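Acyltransferase (Actinoplanes teichomyceticus, PDB 4Q38) transfers long aliphatic acyl chains from acyl-CoA to the aminosugar of teicoplanin-type glycopeptide antibiotics. Local coordinates at residues 138-141 / 142-145; 25-28 / 29-33; 32-35 / 36-39. All coordinates share one frame; numbering follows the deposited sequence.

Interaction 1. Residues 138-141 / 142-145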
loop_
_atom_site.group_PDB
_atom_site.type_symbol
_atom_site.label_atom_id
_atom_site.label_comp_id
_atom_site.label_asym_id
_atom_site.label_seq_id
_atom_site.Cartn_x
_atom_site.Cartn_y
_atom_site.Cartn_z
ATOM N N ARG A 138 14.089 -7.977 -4.471
ATOM C CA ARG A 138 14.763 -9.020 -3.690
ATOM C C ARG A 138 16.292 -8.884 -3.784
ATOM O O ARG A 138 17.004 -9.149 -2.807
ATOM C CB ARG A 138 14.310 -10.432 -4.112
ATOM C CG ARG A 138 12.883 -10.805 -3.708
ATOM C CD ARG A 138 12.719 -10.895 -2.199
ATOM N NE ARG A 138 13.499 -11.992 -1.616
ATOM C CZ ARG A 138 14.168 -11.921 -0.464
ATOM N NH1 ARG A 138 14.192 -10.791 0.254
ATOM N NH2 ARG A 138 14.838 -12.981 -0.032
ATOM N N ARG A 139 16.788 -8.464 -4.949
ATOM C CA ARG A 139 18.225 -8.187 -5.113
ATOM C C ARG A 139 18.640 -7.007 -4.241
ATOM O O ARG A 139 19.700 -7.035 -3.618
ATOM C CB ARG A 139 18.588 -7.914 -6.574
ATOM C CG ARG A 139 18.552 -9.149 -7.466
ATOM C CD ARG A 139 19.247 -8.915 -8.801
ATOM N NE ARG A 139 18.553 -7.943 -9.661
ATOM C CZ ARG A 139 17.532 -8.232 -10.473
ATOM N NH1 ARG A 139 17.046 -9.469 -10.545
ATOM N NH2 ARG A 139 16.983 -7.279 -11.213
ATOM N N PHE A 140 17.795 -5.978 -4.198
ATOM C CA PHE A 140 18.031 -4.827 -3.327
ATOM C C PHE A 140 18.053 -5.236 -1.852
ATOM O O PHE A 140 18.965 -4.831 -1.124
ATOM C CB PHE A 140 17.015 -3.700 -3.590
ATOM C CG PHE A 140 17.257 -2.460 -2.769
ATOM C CD1 PHE A 140 18.340 -1.617 -3.047
ATOM C CD2 PHE A 140 16.398 -2.125 -1.724
ATOM C CE1 PHE A 140 18.559 -0.469 -2.289
ATOM C CE2 PHE A 140 16.610 -0.978 -0.967
ATOM C CZ PHE A 140 17.695 -0.152 -1.249
ATOM N N HIS A 141 17.067 -6.039 -1.421
ATOM C CA HIS A 141 17.059 -6.607 -0.057
ATOM C C HIS A 141 18.364 -7.296 0.279
ATOM O O HIS A 141 18.949 -7.083 1.359
ATOM C CB HIS A 141 15.903 -7.606 0.145
ATOM C CG HIS A 141 14.523 -6.978 0.143
ATOM N ND1 HIS A 141 13.400 -7.703 -0.053
ATOM C CD2 HIS A 141 14.111 -5.650 0.301
ATOM C CE1 HIS A 141 12.322 -6.890 -0.002
ATOM N NE2 HIS A 141 12.757 -5.631 0.206
ATOM N N ALA A 142 18.825 -8.138 -0.640
ATOM C CA ALA A 142 20.099 -8.854 -0.468
ATOM C C ALA A 142 21.295 -7.905 -0.338
ATOM O O ALA A 142 22.151 -8.087 0.533
ATOM C CB ALA A 142 20.315 -9.839 -1.613
ATOM N N GLU A 143 21.355 -6.896 -1.207
ATOM C CA GLU A 143 22.439 -5.908 -1.179
ATOM C C GLU A 143 22.471 -5.136 0.144
ATOM O O GLU A 143 23.543 -4.781 0.644
ATOM C CB GLU A 143 22.314 -4.937 -2.360
ATOM C CG GLU A 143 22.605 -5.562 -3.719
ATOM C CD GLU A 143 22.073 -4.739 -4.884
ATOM O OE1 GLU A 143 22.246 -5.174 -6.045
ATOM O OE2 GLU A 143 21.476 -3.664 -4.647
ATOM N N ARG A 144 21.290 -4.900 0.711
ATOM C CA ARG A 144 21.155 -4.203 1.988
ATOM C C ARG A 144 21.303 -5.135 3.201
ATOM O O ARG A 144 21.253 -4.693 4.345
ATOM C CB ARG A 144 19.810 -3.446 2.027
ATOM C CG ARG A 144 19.787 -2.194 1.139
ATOM C CD ARG A 144 20.645 -1.114 1.788
ATOM N NE ARG A 144 20.848 0.080 0.977
ATOM C CZ ARG A 144 21.206 1.263 1.479
ATOM N NH1 ARG A 144 21.388 1.414 2.795
ATOM N NH2 ARG A 144 21.371 2.305 0.669
ATOM N N GLY A 145 21.468 -6.430 2.952
ATOM C CA GLY A 145 21.637 -7.392 4.039
ATOM C C GLY A 145 20.361 -7.694 4.805
ATOM O O GLY A 145 20.421 -8.213 5.921
#

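Interaction 2. Residues 25-28 / 29-33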
loop_
_atom_site.group_PDB
_atom_site.type_symbol
_atom_site.label_atom_id
_atom_site.label_comp_id
_atom_site.label_asym_id
_atom_site.label_seq_id
_atom_site.Cartn_x
_atom_site.Cartn_y
_atom_site.Cartn_z
ATOM N N LEU A 25 -5.945 1.009 -24.543
ATOM C CA LEU A 25 -6.260 0.564 -23.186
ATOM C C LEU A 25 -7.469 1.280 -22.597
ATOM O O LEU A 25 -7.999 0.867 -21.559
ATOM C CB LEU A 25 -5.033 0.685 -22.267
ATOM C CG LEU A 25 -3.794 -0.130 -22.651
ATOM C CD1 LEU A 25 -2.636 0.169 -21.714
ATOM C CD2 LEU A 25 -4.055 -1.632 -22.700
ATOM N N GLY A 26 -7.912 2.341 -23.267
ATOM C CA GLY A 26 -9.085 3.095 -22.828
ATOM C C GLY A 26 -8.761 4.083 -21.726
ATOM O O GLY A 26 -9.643 4.488 -20.972
ATOM N N LEU A 27 -7.489 4.473 -21.644
ATOM C CA LEU A 27 -7.002 5.390 -20.611
ATOM C C LEU A 27 -7.392 6.843 -20.907
ATOM O O LEU A 27 -7.395 7.265 -22.066
ATOM C CB LEU A 27 -5.481 5.242 -20.446
ATOM C CG LEU A 27 -5.031 3.954 -19.737
ATOM C CD1 LEU A 27 -3.556 3.667 -19.982
ATOM C CD2 LEU A 27 -5.347 3.990 -18.243
ATOM N N GLU A 28 -7.735 7.593 -19.858
ATOM C CA GLU A 28 -8.169 8.988 -20.000
ATOM C C GLU A 28 -7.075 9.913 -20.533
ATOM O O GLU A 28 -5.883 9.608 -20.426
ATOM C CB GLU A 28 -8.730 9.531 -18.682
ATOM C CG GLU A 28 -10.247 9.684 -18.663
ATOM C CD GLU A 28 -10.969 8.617 -17.857
ATOM O OE1 GLU A 28 -10.316 7.664 -17.383
ATOM O OE2 GLU A 28 -12.202 8.739 -17.688
ATOM N N GLU A 29 -7.491 11.048 -21.096
ATOM C CA GLU A 29 -6.570 12.009 -21.711
ATOM C C GLU A 29 -5.515 12.543 -20.746
ATOM O O GLU A 29 -4.387 12.807 -21.150
ATOM C CB GLU A 29 -7.338 13.173 -22.345
ATOM C CG GLU A 29 -8.141 12.776 -23.577
ATOM C CD GLU A 29 -8.520 13.963 -24.445
ATOM O OE1 GLU A 29 -7.990 14.061 -25.575
ATOM O OE2 GLU A 29 -9.340 14.799 -23.999
ATOM N N ARG A 30 -5.882 12.688 -19.475
ATOM C CA ARG A 30 -4.957 13.197 -18.462
ATOM C C ARG A 30 -3.733 12.290 -18.254
ATOM O O ARG A 30 -2.685 12.759 -17.802
ATOM C CB ARG A 30 -5.689 13.447 -17.137
ATOM C CG ARG A 30 -5.908 12.203 -16.293
ATOM C CD ARG A 30 -6.805 12.473 -15.097
ATOM N NE ARG A 30 -8.222 12.416 -15.461
ATOM C CZ ARG A 30 -8.947 11.298 -15.527
ATOM N NH1 ARG A 30 -8.399 10.117 -15.259
ATOM N NH2 ARG A 30 -10.229 11.363 -15.866
ATOM N N THR A 31 -3.860 11.004 -18.597
ATOM C CA THR A 31 -2.759 10.049 -18.433
ATOM C C THR A 31 -1.662 10.225 -19.489
ATOM O O THR A 31 -0.598 9.609 -19.390
ATOM C CB THR A 31 -3.242 8.570 -18.407
ATOM O OG1 THR A 31 -3.714 8.178 -19.704
ATOM C CG2 THR A 31 -4.346 8.366 -17.373
ATOM N N ALA A 32 -1.921 11.075 -20.485
ATOM C CA ALA A 32 -0.981 11.311 -21.586
ATOM C C ALA A 32 0.426 11.719 -21.133
ATOM O O ALA A 32 1.424 11.211 -21.662
ATOM C CB ALA A 32 -1.550 12.334 -22.570
ATOM N N ALA A 33 0.501 12.637 -20.168
ATOM C CA ALA A 33 1.786 13.106 -19.635
ATOM C C ALA A 33 2.601 11.951 -19.055
ATOM O O ALA A 33 3.795 11.819 -19.331
ATOM C CB ALA A 33 1.568 14.189 -18.583
#

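Interaction 3. Residues 32-35 / 36-39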
loop_
_atom_site.group_PDB
_atom_site.type_symbol
_atom_site.label_atom_id
_atom_site.label_comp_id
_atom_site.label_asym_id
_atom_site.label_seq_id
_atom_site.Cartn_x
_atom_site.Cartn_y
_atom_site.Cartn_z
ATOM N N ALA A 32 -1.921 11.075 -20.485
ATOM C CA ALA A 32 -0.981 11.311 -21.586
ATOM C C ALA A 32 0.426 11.719 -21.133
ATOM O O ALA A 32 1.424 11.211 -21.662
ATOM C CB ALA A 32 -1.550 12.334 -22.570
ATOM N N ALA A 33 0.501 12.637 -20.168
ATOM C CA ALA A 33 1.786 13.106 -19.635
ATOM C C ALA A 33 2.601 11.951 -19.055
ATOM O O ALA A 33 3.795 11.819 -19.331
ATOM C CB ALA A 33 1.568 14.189 -18.583
ATOM N N TRP A 34 1.940 11.112 -18.257
ATOM C CA TRP A 34 2.559 9.915 -17.682
ATOM C C TRP A 34 3.078 9.002 -18.761
ATOM O O TRP A 34 4.215 8.525 -18.704
ATOM C CB TRP A 34 1.544 9.196 -16.793
ATOM C CG TRP A 34 1.984 7.852 -16.259
ATOM C CD1 TRP A 34 1.432 6.602 -16.546
ATOM C CD2 TRP A 34 3.067 7.580 -15.306
ATOM N NE1 TRP A 34 2.084 5.608 -15.864
ATOM C CE2 TRP A 34 3.075 6.122 -15.100
ATOM C CE3 TRP A 34 4.004 8.367 -14.629
ATOM C CZ2 TRP A 34 3.986 5.504 -14.255
ATOM C CZ3 TRP A 34 4.916 7.727 -13.774
ATOM C CH2 TRP A 34 4.907 6.330 -13.597
ATOM N N LEU A 35 2.250 8.767 -19.769
ATOM C CA LEU A 35 2.593 7.852 -20.854
ATOM C C LEU A 35 3.734 8.378 -21.724
ATOM O O LEU A 35 4.578 7.603 -22.185
ATOM C CB LEU A 35 1.348 7.536 -21.681
ATOM C CG LEU A 35 0.291 6.738 -20.911
ATOM C CD1 LEU A 35 -1.023 6.699 -21.674
ATOM C CD2 LEU A 35 0.779 5.330 -20.619
ATOM N N THR A 36 3.772 9.695 -21.918
ATOM C CA THR A 36 4.910 10.338 -22.586
ATOM C C THR A 36 6.177 10.126 -21.766
ATOM O O THR A 36 7.226 9.761 -22.306
ATOM C CB THR A 36 4.653 11.845 -22.795
ATOM O OG1 THR A 36 3.495 12.005 -23.617
ATOM C CG2 THR A 36 5.841 12.534 -23.467
ATOM N N GLU A 37 6.070 10.334 -20.458
ATOM C CA GLU A 37 7.208 10.120 -19.571
ATOM C C GLU A 37 7.704 8.678 -19.673
ATOM O O GLU A 37 8.908 8.441 -19.747
ATOM C CB GLU A 37 6.863 10.482 -18.123
ATOM C CG GLU A 37 8.071 10.479 -17.192
ATOM C CD GLU A 37 7.719 10.740 -15.739
ATOM O OE1 GLU A 37 6.573 11.148 -15.447
ATOM O OE2 GLU A 37 8.605 10.542 -14.883
ATOM N N LEU A 38 6.775 7.720 -19.698
ATOM C CA LEU A 38 7.150 6.312 -19.828
ATOM C C LEU A 38 7.749 6.008 -21.206
ATOM O O LEU A 38 8.637 5.168 -21.331
ATOM C CB LEU A 38 5.958 5.390 -19.554
ATOM C CG LEU A 38 5.355 5.356 -18.138
ATOM C CD1 LEU A 38 4.418 4.168 -17.980
ATOM C CD2 LEU A 38 6.437 5.304 -17.074
ATOM N N ASP A 39 7.256 6.689 -22.237
ATOM C CA ASP A 39 7.837 6.530 -23.576
ATOM C C ASP A 39 9.297 6.986 -23.587
ATOM O O ASP A 39 10.173 6.268 -24.074
ATOM C CB ASP A 39 7.012 7.277 -24.627
ATOM C CG ASP A 39 7.472 6.986 -26.051
ATOM O OD1 ASP A 39 7.795 5.824 -26.365
ATOM O OD2 ASP A 39 7.514 7.930 -26.861
#

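Interaction 1. Residues 138-141 / 142-145
A142 enters the last turn of helix 125-143 with A142 N bonded to R138 O at 3.0 Å, while its methyl group rests against R139 O. The R138 carbonyl belongs to a residue whose own side chain reaches forward along the helix: R138 NH1 donates to H141 ND1 at 3.2 Å, NH1 lying close to the imidazole plane and ND1 close to the guanidinium plane, an edge-on bond that probably restrains the turn of the histidine ring. E143 continues the helical bonding, its N reaching R139 O at 2.9 Å. Its CG also presses on that carbonyl oxygen, and the extended chain carries OE2 to within 4.1 Å of F140 CD1, with the carboxylate nearly perpendicular to the ring. R144 makes the main side-chain contact. R144 N bonds to F140 O at 3.0 Å, and its CG sits over one face of the F140 ring, 4.0 Å from the centroid and 19° off the normal, a CH-pi contact. F140 holds CG anti to its own N (chi1 -177°), which swings the ring alongside the arginine chain. The bend at chi2 of R144 then brings NE to 3.9 Å from F140 CZ, and the guanidinium, turned 53° from the ring, runs on to a salt bridge with E241 and a bond to H238 O. G145, at positive phi, closes the helix in a Schellman motif, its N bonded to A142 O at 3.0 Å. This helix end thus lies between several elements: R138 meets D148 and W152 of helix 148-155, the H141 ring meets Y189 of strand 188-191, and F140 and R144 pack on F239, just beyond helix 221-238.

Interaction 2. Residues 25-28 / 29-33
E28 supplies most of the contact, its carbonyl oxygen held by T31 and its side chain lying along R30. Two donors of T31 converge on E28 O. T31 OG1 approaches E28 O in the carbonyl plane at 2.7 Å, with a C=O...donor angle of 159°, whereas T31 N comes from above that plane at 3.1 Å. The hydroxyl bond depends on chi1 of T31 (69°), which sets OG1 between the backbone N and the carbonyl carbon, on the side of E28 O. The amide bond closes a type I beta turn over residues 28-31, which starts the chain coiling into helix 32-41; A32 N follows with a bond to E29 O. This turn completes a short link from helix 18-25, which ends in a Schellman motif with G26, at positive phi, as its C-prime residue. At the exposed surface, R30 bends at chi3 (83°) so that its guanidinium folds beside E28. E28 CB sits over one face, toward its rim, 3.5 Å from R30 NH1, and E28 CG lies 3.3 Å from R30 NH2. The charged ends run side by side and make only a long salt bridge, E28 OE2 to R30 NH2 at 3.8 Å. Toward the protein interior, L27 CB touches T31 OG1 at 3.5 Å, and the buried leucine side chain packs on P112, L114 and P115.

Interaction 3. Residues 32-35 / 36-39
W34 and L38, one helical turn apart, make the apolar part of this contact. The leucine lies across one face of the indole: CD2 stands 4.0 Å from the centroid of the six-membered ring, 19° off its normal, in a CH-pi contact, and CD1 reaches 3.5 Å from W34 NE1. The two methyls therefore divide the ring system, one over the benzo part and the other near the pyrrole nitrogen. With CG of W34 anti to its N (chi1 173°), the indole runs along the helix to where L38 can cover it. Among the polar contacts, the amides of T36, E37, L38 and D39 bond in turn to the carbonyls of A32, A33, W34 and L35. A32 O is gripped twice, by T36 N at 2.8 Å and by T36 OG1 at 3.0 Å; the hydroxyl comes from above the carbonyl plane and ties the threonine side chain to its own helix. E37 meets the indole more loosely. OE1 of E37 lies 3.9 Å from W34 CE3, with the carboxylate steeply tilted to the ring at 80°, and its salt bridges are to two arginines, R109 at OE1 and R99 at OE2. R109 also touches W34, so it adjoins both the indole and the acid. The pattern is that of an amphipathic helix: L35 and L38 turn to helix 84-98, L35 also meets P18 and R22 of helix 18-25, and T36 is exposed to solvent.

Overall arrangement
Interactions 2 and 3 share A32 and A33: the first leads from helix 18-25 into helix 32-41, and the second makes up most of that helix. L27 CD1 and L35 CD1, 4.3 Å apart, join them. Interaction 1 closes helix 125-143, its centre about 30 Å from that of interaction 3. It and interaction 2 are surface contacts; interaction 3 is partly buried. Interactions 1 and 3 both set an aliphatic group over an aromatic face, that of a partly exposed arginine in one and of a buried leucine in the other. Interaction 2 relies on a turn carbonyl and a long salt bridge. The side chains of F140 and S197, an N-acetyl-D-glucosamine-binding residue, are about 12 Å apart.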